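PDB 4CN9: proximal thread matrix protein 1, which binds collagen as a matrix protein of the mussel byssus and carries zinc in a metal-ion-dependent adhesion site (MIDAS). Local coordinates for residues A[52-63]-A[164-175]; A[109-117]-A[148-159]. All coordinates share one frame; numbering follows the deposited sequence.

Contact 1 (A[52-63]-A[164-175]); sequences VQADIIVLFDDS and DKQKIVILMTDG. With ZN (zinc ion), chain C.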
loop_
_atom_site.group_PDB
_atom_site.type_symbol
_atom_site.label_atom_id
_atom_site.label_comp_id
_atom_site.label_asym_id
_atom_site.label_seq_id
_atom_site.Cartn_x
_atom_site.Cartn_y
_atom_site.Cartn_z
ATOM N N VAL A 52 -3.155 -6.573 -18.341
ATOM C CA VAL A 52 -4.327 -6.055 -17.639
ATOM C C VAL A 52 -4.917 -4.852 -18.357
ATOM O O VAL A 52 -4.178 -4.019 -18.863
ATOM C CB VAL A 52 -3.961 -5.663 -16.189
ATOM C CG1 VAL A 52 -5.167 -5.070 -15.455
ATOM C CG2 VAL A 52 -3.444 -6.887 -15.430
ATOM N N GLN A 53 -6.245 -4.767 -18.406
ATOM C CA GLN A 53 -6.915 -3.614 -19.008
ATOM C C GLN A 53 -6.966 -2.463 -18.017
ATOM O O GLN A 53 -7.511 -2.594 -16.925
ATOM C CB GLN A 53 -8.328 -3.974 -19.464
ATOM C CG GLN A 53 -8.340 -4.875 -20.686
ATOM C CD GLN A 53 -9.732 -5.323 -21.071
ATOM O OE1 GLN A 53 -10.725 -4.662 -20.751
ATOM N NE2 GLN A 53 -9.816 -6.455 -21.764
ATOM N N ALA A 54 -6.401 -1.328 -18.405
ATOM C CA ALA A 54 -6.155 -0.250 -17.457
ATOM C C ALA A 54 -6.255 1.121 -18.114
ATOM O O ALA A 54 -6.027 1.266 -19.323
ATOM C CB ALA A 54 -4.765 -0.416 -16.834
ATOM N N ASP A 55 -6.608 2.111 -17.294
ATOM C CA ASP A 55 -6.429 3.518 -17.628
ATOM C C ASP A 55 -5.244 4.007 -16.776
ATOM O O ASP A 55 -5.292 3.978 -15.540
ATOM C CB ASP A 55 -7.714 4.321 -17.350
ATOM C CG ASP A 55 -8.837 4.035 -18.363
ATOM O OD1 ASP A 55 -8.545 3.751 -19.545
ATOM O OD2 ASP A 55 -10.029 4.115 -17.969
ATOM N N ILE A 56 -4.154 4.379 -17.441
ATOM C CA ILE A 56 -2.920 4.744 -16.765
ATOM C C ILE A 56 -2.632 6.241 -16.937
ATOM O O ILE A 56 -2.613 6.755 -18.047
ATOM C CB ILE A 56 -1.731 3.933 -17.309
ATOM C CG1 ILE A 56 -2.003 2.423 -17.173
ATOM C CG2 ILE A 56 -0.469 4.296 -16.573
ATOM C CD1 ILE A 56 -1.451 1.601 -18.322
ATOM N N ILE A 57 -2.449 6.930 -15.817
ATOM C CA ILE A 57 -2.050 8.318 -15.809
ATOM C C ILE A 57 -0.658 8.441 -15.229
ATOM O O ILE A 57 -0.394 7.979 -14.124
ATOM C CB ILE A 57 -3.010 9.171 -14.958
ATOM C CG1 ILE A 57 -4.435 9.055 -15.510
ATOM C CG2 ILE A 57 -2.545 10.623 -14.920
ATOM C CD1 ILE A 57 -4.629 9.690 -16.886
ATOM N N VAL A 58 0.245 9.045 -15.989
ATOM C CA VAL A 58 1.544 9.438 -15.457
ATOM C C VAL A 58 1.533 10.907 -15.043
ATOM O O VAL A 58 1.164 11.776 -15.818
ATOM C CB VAL A 58 2.677 9.207 -16.485
ATOM C CG1 VAL A 58 4.002 9.726 -15.950
ATOM C CG2 VAL A 58 2.761 7.729 -16.829
ATOM N N LEU A 59 1.923 11.153 -13.797
ATOM C CA LEU A 59 2.063 12.486 -13.218
ATOM C C LEU A 59 3.548 12.831 -13.245
ATOM O O LEU A 59 4.360 12.229 -12.532
ATOM C CB LEU A 59 1.502 12.455 -11.791
ATOM C CG LEU A 59 0.960 13.690 -11.076
ATOM C CD1 LEU A 59 0.181 14.648 -11.974
ATOM C CD2 LEU A 59 0.075 13.196 -9.939
ATOM N N PHE A 60 3.883 13.779 -14.107
ATOM C CA PHE A 60 5.229 14.031 -14.604
ATOM C C PHE A 60 5.687 15.384 -14.040
ATOM O O PHE A 60 5.154 16.415 -14.429
ATOM C CB PHE A 60 5.104 14.065 -16.140
ATOM C CG PHE A 60 6.398 14.193 -16.895
ATOM C CD1 PHE A 60 7.110 15.394 -16.924
ATOM C CD2 PHE A 60 6.875 13.117 -17.634
ATOM C CE1 PHE A 60 8.279 15.496 -17.653
ATOM C CE2 PHE A 60 8.050 13.215 -18.365
ATOM C CZ PHE A 60 8.747 14.396 -18.383
ATOM N N ASP A 61 6.649 15.366 -13.108
ATOM C CA ASP A 61 7.233 16.580 -12.504
ATOM C C ASP A 61 7.923 17.404 -13.597
ATOM O O ASP A 61 8.818 16.885 -14.272
ATOM C CB ASP A 61 8.229 16.133 -11.421
ATOM C CG ASP A 61 8.875 17.292 -10.627
ATOM O OD1 ASP A 61 9.114 18.399 -11.159
ATOM O OD2 ASP A 61 9.183 17.051 -9.440
ATOM N N ASP A 62 7.485 18.657 -13.815
ATOM C CA ASP A 62 8.203 19.539 -14.754
ATOM C C ASP A 62 8.768 20.786 -14.080
ATOM O O ASP A 62 8.795 21.862 -14.664
ATOM C CB ASP A 62 7.389 19.860 -16.034
ATOM C CG ASP A 62 6.131 20.700 -15.786
ATOM O OD1 ASP A 62 5.714 20.918 -14.628
ATOM O OD2 ASP A 62 5.544 21.141 -16.801
ATOM N N SER A 63 9.259 20.606 -12.857
ATOM C CA SER A 63 9.933 21.670 -12.106
ATOM C C SER A 63 11.307 22.007 -12.688
ATOM O O SER A 63 11.974 21.160 -13.289
ATOM C CB SER A 63 10.098 21.280 -10.623
ATOM O OG SER A 63 10.949 20.144 -10.445
ATOM N N ASP A 164 -14.687 -1.825 -16.132
ATOM C CA ASP A 164 -13.847 -2.997 -16.380
ATOM C C ASP A 164 -12.363 -2.639 -16.354
ATOM O O ASP A 164 -11.516 -3.493 -16.611
ATOM C CB ASP A 164 -14.166 -3.630 -17.737
ATOM C CG ASP A 164 -15.649 -3.951 -17.917
ATOM O OD1 ASP A 164 -16.387 -4.055 -16.911
ATOM O OD2 ASP A 164 -16.073 -4.100 -19.083
ATOM N N LYS A 165 -12.032 -1.381 -16.071
ATOM C CA LYS A 165 -10.638 -0.963 -16.172
ATOM C C LYS A 165 -9.995 -0.641 -14.827
ATOM O O LYS A 165 -10.570 0.059 -14.006
ATOM C CB LYS A 165 -10.522 0.201 -17.160
ATOM C CG LYS A 165 -10.787 -0.256 -18.588
ATOM C CD LYS A 165 -9.756 0.260 -19.572
ATOM C CE LYS A 165 -10.261 1.554 -20.174
ATOM N NZ LYS A 165 -9.477 2.020 -21.344
ATOM N N GLN A 166 -8.799 -1.178 -14.606
ATOM C CA GLN A 166 -8.001 -0.805 -13.453
ATOM C C GLN A 166 -7.514 0.635 -13.629
ATOM O O GLN A 166 -7.079 1.018 -14.713
ATOM C CB GLN A 166 -6.786 -1.720 -13.326
ATOM C CG GLN A 166 -7.129 -3.173 -13.079
ATOM C CD GLN A 166 -7.596 -3.413 -11.658
ATOM O OE1 GLN A 166 -7.191 -2.701 -10.734
ATOM N NE2 GLN A 166 -8.459 -4.411 -11.477
ATOM N N LYS A 167 -7.579 1.420 -12.567
ATOM C CA LYS A 167 -7.062 2.785 -12.585
ATOM C C LYS A 167 -5.703 2.841 -11.904
ATOM O O LYS A 167 -5.573 2.435 -10.756
ATOM C CB LYS A 167 -8.023 3.728 -11.874
ATOM C CG LYS A 167 -9.363 3.859 -12.564
ATOM C CD LYS A 167 -10.098 5.063 -12.026
ATOM C CE LYS A 167 -11.528 4.736 -11.693
ATOM N NZ LYS A 167 -11.617 4.093 -10.360
ATOM N N ILE A 168 -4.710 3.357 -12.627
ATOM C CA ILE A 168 -3.334 3.424 -12.152
ATOM C C ILE A 168 -2.719 4.813 -12.374
ATOM O O ILE A 168 -2.858 5.409 -13.456
ATOM C CB ILE A 168 -2.443 2.392 -12.882
ATOM C CG1 ILE A 168 -3.042 0.987 -12.784
ATOM C CG2 ILE A 168 -1.014 2.417 -12.310
ATOM C CD1 ILE A 168 -2.549 0.058 -13.854
ATOM N N VAL A 169 -2.056 5.320 -11.332
ATOM C CA VAL A 169 -1.305 6.572 -11.381
ATOM C C VAL A 169 0.148 6.293 -11.041
ATOM O O VAL A 169 0.457 5.671 -10.008
ATOM C CB VAL A 169 -1.859 7.620 -10.378
ATOM C CG1 VAL A 169 -0.982 8.853 -10.334
ATOM C CG2 VAL A 169 -3.265 7.981 -10.732
ATOM N N ILE A 170 1.035 6.724 -11.932
ATOM C CA ILE A 170 2.468 6.625 -11.712
ATOM C C ILE A 170 3.036 8.044 -11.588
ATOM O O ILE A 170 3.051 8.814 -12.547
ATOM C CB ILE A 170 3.157 5.839 -12.852
ATOM C CG1 ILE A 170 2.657 4.389 -12.844
ATOM C CG2 ILE A 170 4.670 5.875 -12.689
ATOM C CD1 ILE A 170 2.783 3.658 -14.155
ATOM N N LEU A 171 3.451 8.377 -10.375
ATOM C CA LEU A 171 3.999 9.691 -10.044
ATOM C C LEU A 171 5.526 9.657 -10.120
ATOM O O LEU A 171 6.162 8.750 -9.577
ATOM C CB LEU A 171 3.554 10.094 -8.640
ATOM C CG LEU A 171 4.258 11.254 -7.927
ATOM C CD1 LEU A 171 3.919 12.549 -8.579
ATOM C CD2 LEU A 171 3.855 11.288 -6.462
ATOM N N MET A 172 6.098 10.638 -10.812
ATOM C CA MET A 172 7.547 10.784 -10.930
ATOM C C MET A 172 7.938 12.171 -10.449
ATOM O O MET A 172 7.478 13.167 -11.001
ATOM C CB MET A 172 7.979 10.624 -12.393
ATOM C CG MET A 172 7.567 9.305 -13.034
ATOM S SD MET A 172 7.881 9.306 -14.833
ATOM C CE MET A 172 9.649 9.480 -14.815
ATOM N N THR A 173 8.793 12.255 -9.435
ATOM C CA THR A 173 9.196 13.561 -8.918
ATOM C C THR A 173 10.648 13.615 -8.438
ATOM O O THR A 173 11.216 12.606 -8.027
ATOM C CB THR A 173 8.258 14.007 -7.788
ATOM O OG1 THR A 173 8.575 15.344 -7.368
ATOM C CG2 THR A 173 8.341 13.065 -6.620
ATOM N N ASP A 174 11.251 14.802 -8.524
ATOM C CA ASP A 174 12.582 15.012 -7.977
ATOM C C ASP A 174 12.538 15.978 -6.805
ATOM O O ASP A 174 13.571 16.536 -6.404
ATOM C CB ASP A 174 13.545 15.523 -9.060
ATOM C CG ASP A 174 13.452 17.036 -9.285
ATOM O OD1 ASP A 174 12.353 17.642 -9.121
ATOM O OD2 ASP A 174 14.503 17.614 -9.641
ATOM N N GLY A 175 11.356 16.169 -6.232
ATOM C CA GLY A 175 11.206 17.186 -5.207
ATOM C C GLY A 175 10.234 16.826 -4.104
ATOM O O GLY A 175 9.619 15.760 -4.102
HETATM ZN ZN ZN C . 12.074 19.677 -8.651
HETATM O O HOH W 1 10.285 18.941 -7.881
HETATM O O HOH W 2 13.164 19.406 -6.860
HETATM O O HOH W 3 11.798 21.604 -7.918
#

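Contact 2 (A[109-117]-A[148-159]); sequences GVKTAFPLN and HVRENSFSGAEG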
loop_
_atom_site.group_PDB
_atom_site.type_symbol
_atom_site.label_atom_id
_atom_site.label_comp_id
_atom_site.label_asym_id
_atom_site.label_seq_id
_atom_site.Cartn_x
_atom_site.Cartn_y
_atom_site.Cartn_z
ATOM N N GLY A 109 1.365 24.719 -10.640
ATOM C CA GLY A 109 0.154 24.273 -11.302
ATOM C C GLY A 109 0.310 22.969 -12.078
ATOM O O GLY A 109 1.345 22.288 -12.055
ATOM N N VAL A 110 -0.740 22.640 -12.814
ATOM C CA VAL A 110 -0.833 21.376 -13.493
ATOM C C VAL A 110 -1.280 21.610 -14.918
ATOM O O VAL A 110 -2.185 22.395 -15.154
ATOM C CB VAL A 110 -1.868 20.473 -12.783
ATOM C CG1 VAL A 110 -1.990 19.161 -13.477
ATOM C CG2 VAL A 110 -1.483 20.280 -11.315
ATOM N N LYS A 111 -0.653 20.924 -15.857
ATOM C CA LYS A 111 -1.073 20.959 -17.265
ATOM C C LYS A 111 -1.286 19.526 -17.761
ATOM O O LYS A 111 -0.398 18.695 -17.630
ATOM C CB LYS A 111 0.005 21.628 -18.110
ATOM C CG LYS A 111 -0.317 21.668 -19.585
ATOM C CD LYS A 111 0.856 22.101 -20.450
ATOM C CE LYS A 111 0.485 21.931 -21.939
ATOM N NZ LYS A 111 1.558 22.384 -22.867
ATOM N N THR A 112 -2.457 19.230 -18.316
ATOM C CA THR A 112 -2.677 17.945 -18.961
ATOM C C THR A 112 -1.962 17.950 -20.291
ATOM O O THR A 112 -2.263 18.776 -21.140
ATOM C CB THR A 112 -4.172 17.653 -19.161
ATOM O OG1 THR A 112 -4.780 17.412 -17.883
ATOM C CG2 THR A 112 -4.374 16.430 -20.042
ATOM N N ALA A 113 -0.985 17.063 -20.467
ATOM C CA ALA A 113 -0.300 16.966 -21.760
ATOM C C ALA A 113 -1.247 16.361 -22.787
ATOM O O ALA A 113 -1.397 16.870 -23.896
ATOM C CB ALA A 113 0.974 16.143 -21.651
ATOM N N PHE A 114 -1.882 15.260 -22.418
ATOM C CA PHE A 114 -2.950 14.690 -23.229
ATOM C C PHE A 114 -3.795 13.782 -22.345
ATOM O O PHE A 114 -3.285 13.176 -21.396
ATOM C CB PHE A 114 -2.413 13.954 -24.468
ATOM C CG PHE A 114 -1.394 12.876 -24.167
ATOM C CD1 PHE A 114 -1.793 11.578 -23.884
ATOM C CD2 PHE A 114 -0.038 13.166 -24.180
ATOM C CE1 PHE A 114 -0.855 10.591 -23.612
ATOM C CE2 PHE A 114 0.892 12.196 -23.916
ATOM C CZ PHE A 114 0.486 10.901 -23.627
ATOM N N PRO A 115 -5.105 13.733 -22.613
ATOM C CA PRO A 115 -6.040 12.882 -21.874
ATOM C C PRO A 115 -6.013 11.419 -22.330
ATOM O O PRO A 115 -5.463 11.106 -23.386
ATOM C CB PRO A 115 -7.399 13.499 -22.212
ATOM C CG PRO A 115 -7.211 14.067 -23.581
ATOM C CD PRO A 115 -5.795 14.568 -23.620
ATOM N N LEU A 116 -6.620 10.544 -21.530
ATOM C CA LEU A 116 -6.758 9.122 -21.863
ATOM C C LEU A 116 -7.339 8.879 -23.263
ATOM O O LEU A 116 -6.943 7.945 -23.948
ATOM C CB LEU A 116 -7.657 8.429 -20.828
ATOM C CG LEU A 116 -7.077 8.285 -19.417
ATOM C CD1 LEU A 116 -8.201 8.012 -18.435
ATOM C CD2 LEU A 116 -6.026 7.181 -19.347
ATOM N N ASN A 117 -8.297 9.702 -23.683
ATOM C CA ASN A 117 -8.991 9.413 -24.936
ATOM C C ASN A 117 -8.386 10.081 -26.165
ATOM O O ASN A 117 -8.952 9.981 -27.245
ATOM C CB ASN A 117 -10.493 9.730 -24.830
ATOM C CG ASN A 117 -10.782 11.199 -24.556
ATOM O OD1 ASN A 117 -9.885 12.050 -24.560
ATOM N ND2 ASN A 117 -12.061 11.508 -24.329
ATOM N N HIS A 148 -5.964 17.163 -9.410
ATOM C CA HIS A 148 -6.282 17.275 -10.835
ATOM C C HIS A 148 -6.560 15.896 -11.461
ATOM O O HIS A 148 -7.492 15.720 -12.263
ATOM C CB HIS A 148 -5.128 17.982 -11.548
ATOM C CG HIS A 148 -5.357 18.197 -13.011
ATOM N ND1 HIS A 148 -5.890 19.362 -13.518
ATOM C CD2 HIS A 148 -5.119 17.398 -14.080
ATOM C CE1 HIS A 148 -5.960 19.278 -14.835
ATOM N NE2 HIS A 148 -5.500 18.095 -15.202
ATOM N N VAL A 149 -5.754 14.907 -11.086
ATOM C CA VAL A 149 -5.923 13.550 -11.601
ATOM C C VAL A 149 -7.268 12.953 -11.155
ATOM O O VAL A 149 -7.998 12.376 -11.956
ATOM C CB VAL A 149 -4.731 12.646 -11.193
ATOM C CG1 VAL A 149 -5.052 11.189 -11.440
ATOM C CG2 VAL A 149 -3.467 13.059 -11.960
ATOM N N ARG A 150 -7.605 13.117 -9.884
ATOM C CA ARG A 150 -8.894 12.628 -9.390
ATOM C C ARG A 150 -10.091 13.318 -10.072
ATOM O O ARG A 150 -11.040 12.663 -10.480
ATOM C CB ARG A 150 -8.986 12.823 -7.877
ATOM C CG ARG A 150 -10.314 12.354 -7.291
ATOM C CD ARG A 150 -10.355 12.524 -5.780
ATOM N NE ARG A 150 -9.921 13.849 -5.336
ATOM C CZ ARG A 150 -10.712 14.918 -5.220
ATOM N NH1 ARG A 150 -11.999 14.848 -5.527
ATOM N NH2 ARG A 150 -10.208 16.070 -4.790
ATOM N N GLU A 151 -10.029 14.639 -10.204
ATOM C CA GLU A 151 -11.163 15.420 -10.683
ATOM C C GLU A 151 -11.294 15.454 -12.218
ATOM O O GLU A 151 -12.398 15.548 -12.743
ATOM C CB GLU A 151 -11.076 16.856 -10.132
ATOM C CG GLU A 151 -11.205 16.943 -8.606
ATOM C CD GLU A 151 -11.162 18.375 -8.046
ATOM O OE1 GLU A 151 -10.724 19.308 -8.744
ATOM O OE2 GLU A 151 -11.567 18.563 -6.881
ATOM N N ASN A 152 -10.181 15.382 -12.937
ATOM C CA ASN A 152 -10.206 15.521 -14.393
ATOM C C ASN A 152 -9.758 14.278 -15.153
ATOM O O ASN A 152 -10.446 13.820 -16.071
ATOM C CB ASN A 152 -9.326 16.696 -14.839
ATOM C CG ASN A 152 -9.867 18.043 -14.389
ATOM O OD1 ASN A 152 -10.504 18.156 -13.347
ATOM N ND2 ASN A 152 -9.617 19.071 -15.188
ATOM N N SER A 153 -8.600 13.740 -14.778
ATOM C CA SER A 153 -7.916 12.741 -15.607
ATOM C C SER A 153 -8.693 11.446 -15.780
ATOM O O SER A 153 -8.628 10.826 -16.845
ATOM C CB SER A 153 -6.539 12.417 -15.038
ATOM O OG SER A 153 -5.769 13.577 -14.892
ATOM N N PHE A 154 -9.395 11.017 -14.736
ATOM C CA PHE A 154 -10.179 9.790 -14.799
ATOM C C PHE A 154 -11.652 10.054 -15.067
ATOM O O PHE A 154 -12.465 9.127 -15.021
ATOM C CB PHE A 154 -10.019 8.998 -13.503
ATOM C CG PHE A 154 -8.698 8.303 -13.387
ATOM C CD1 PHE A 154 -8.377 7.251 -14.240
ATOM C CD2 PHE A 154 -7.769 8.703 -12.455
ATOM C CE1 PHE A 154 -7.149 6.598 -14.137
ATOM C CE2 PHE A 154 -6.545 8.053 -12.345
ATOM C CZ PHE A 154 -6.234 7.005 -13.196
ATOM N N SER A 155 -12.010 11.305 -15.374
ATOM C CA SER A 155 -13.426 11.619 -15.609
ATOM C C SER A 155 -13.901 11.069 -16.948
ATOM O O SER A 155 -13.110 10.886 -17.873
ATOM C CB SER A 155 -13.688 13.132 -15.531
ATOM O OG SER A 155 -13.098 13.840 -16.616
ATOM N N GLY A 156 -15.203 10.809 -17.040
ATOM C CA GLY A 156 -15.831 10.469 -18.302
ATOM C C GLY A 156 -15.413 11.398 -19.429
ATOM O O GLY A 156 -15.177 10.961 -20.548
ATOM N N ALA A 157 -15.313 12.686 -19.135
ATOM C CA ALA A 157 -15.025 13.686 -20.166
ATOM C C ALA A 157 -13.645 13.494 -20.807
ATOM O O ALA A 157 -13.431 13.908 -21.950
ATOM C CB ALA A 157 -15.139 15.082 -19.580
ATOM N N GLU A 158 -12.707 12.887 -20.077
ATOM C CA GLU A 158 -11.360 12.652 -20.607
ATOM C C GLU A 158 -11.138 11.187 -21.006
ATOM O O GLU A 158 -10.023 10.803 -21.362
ATOM C CB GLU A 158 -10.280 13.106 -19.606
ATOM C CG GLU A 158 -10.295 14.616 -19.322
ATOM C CD GLU A 158 -8.980 15.152 -18.743
ATOM O OE1 GLU A 158 -7.935 14.455 -18.789
ATOM O OE2 GLU A 158 -8.992 16.297 -18.247
ATOM N N GLY A 159 -12.191 10.373 -20.942
ATOM C CA GLY A 159 -12.112 8.996 -21.402
ATOM C C GLY A 159 -12.061 7.942 -20.307
ATOM O O GLY A 159 -11.973 6.743 -20.588
HETATM O O HOH W 4 -5.727 14.862 -17.509
HETATM O O HOH W 5 -7.187 11.868 -18.943
#

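Contact 1 (A[52-63]-A[164-175])
Val-52 meets Gln-166 before the paired strands, its CG1 lying 3.6 Å from CG of the glutamine. From Gln-53, whose O accepts the backbone N of Gln-166, the chains run the same way, with strand axes 13° apart. Asp-55, Ile-57 and Leu-59 carry the parallel pairing, each giving its N to one residue of the partner strand and taking the N of the residue two further on. These are central strands of a von Willebrand factor A domain, an open alpha/beta fold; strand 100-106 bonds to the other edge of 54-61. On one face CG2 of Ile-56 lies 4.1 Å from CD1 of Ile-170. Val-58 CG1 there meets the sulfur of Met-172. On the other face Leu-59 CB rests 4.0 Å from Leu-171 CD1. Asp-61 holds CG anti to its N (chi1 -177°), which sends the carboxylate toward the partner strand. Its OD2 receives Thr-173 OG1 at 2.8 Å through the anti lone pair, Asp-174 N from 47° above the plane, and a zinc-bound water. Its OD1 accepts Ser-63 N, which closes an Asx turn, and also Ser-63 OG. With an alanine here, Thr-173 OG1, Ser-63 OG and the zinc-bound water would probably all lose their carboxylate acceptor, leaving the serine held less firmly against the metal. Ser-63 OG binds zinc at 2.2 Å; Asp-174 OD1, Ser-65 and three waters complete this MIDAS, in which Asp-61 is second-shell.

Contact 2 (A[109-117]-A[148-159])
The imidazole of His-148 has Val-110 CG1 over one face, 3.7 Å from the ring centroid and 19° off the normal, a CH-pi contact; CB of Asn-152, one helical turn on, lies over the opposite face. At the edge, near the ring plane, NE2 donates to Thr-112 OG1 at 2.9 Å, with 161° at the hydrogen. A second ring, that of Phe-154, is met obliquely by Leu-116 CD1. In the von Willebrand factor A fold this joins the edge strand 110-112, antiparallel to 100-106, to the C-terminal end of helix 142-153 and the short 3-10 turn that follows. With CG of His-148 anti to the backbone N (chi1 -178°), the ring lies between Asn-152 CB of its own helix and Val-110 CG1 of the strand, and NE2 is directed at Thr-112 OG1.

Beyond Thr-112 two waters fill the seam. One touches Thr-112 OG1 and Ser-153 OG and donates to Glu-158 OE1 at 2.6 Å; the second accepts from Leu-116 N and donates to Ser-153 O and the same OE1. Thus one carboxylate oxygen, at the end of an extended side chain, takes two water hydrogens, while Pro-115 CB lies 3.6 Å from it. Leu-116 CD1 sits 3.3 Å from Ser-153 O, and its side chain also touches Asp-55 and Ile-57 of the central strand. Where the segments finish, Asn-117 N makes a weak hydrogen bond to Glu-158 O, 3.1 Å long. Gly-159 follows at positive phi, and any CB there would collide with CB of Asn-117.

Contact 2 is nested in the chain loop that contact 1 closes; their centres lie 11 Å apart, and both reach the same sheet. Phe-154 joins them: its ring lies on the sheet face of contact 1 that carries Ile-57 and Val-169, CZ approaching Ile-57 CG1 to 3.6 Å and CE2 approaching Val-169 CG2 to 3.7 Å. Lys-167 CD and Asp-55 O border the same ring. A polar route runs through Arg-135, which forms a salt bridge with Asp-62 and donates to the carbonyl O of Gly-109. The MIDAS zinc is bound within contact 1; in contact 2 the side chain of Val-110 remains about 14 Å from it, so 109-117/148-159 packs beside the metal site without supplying ligands.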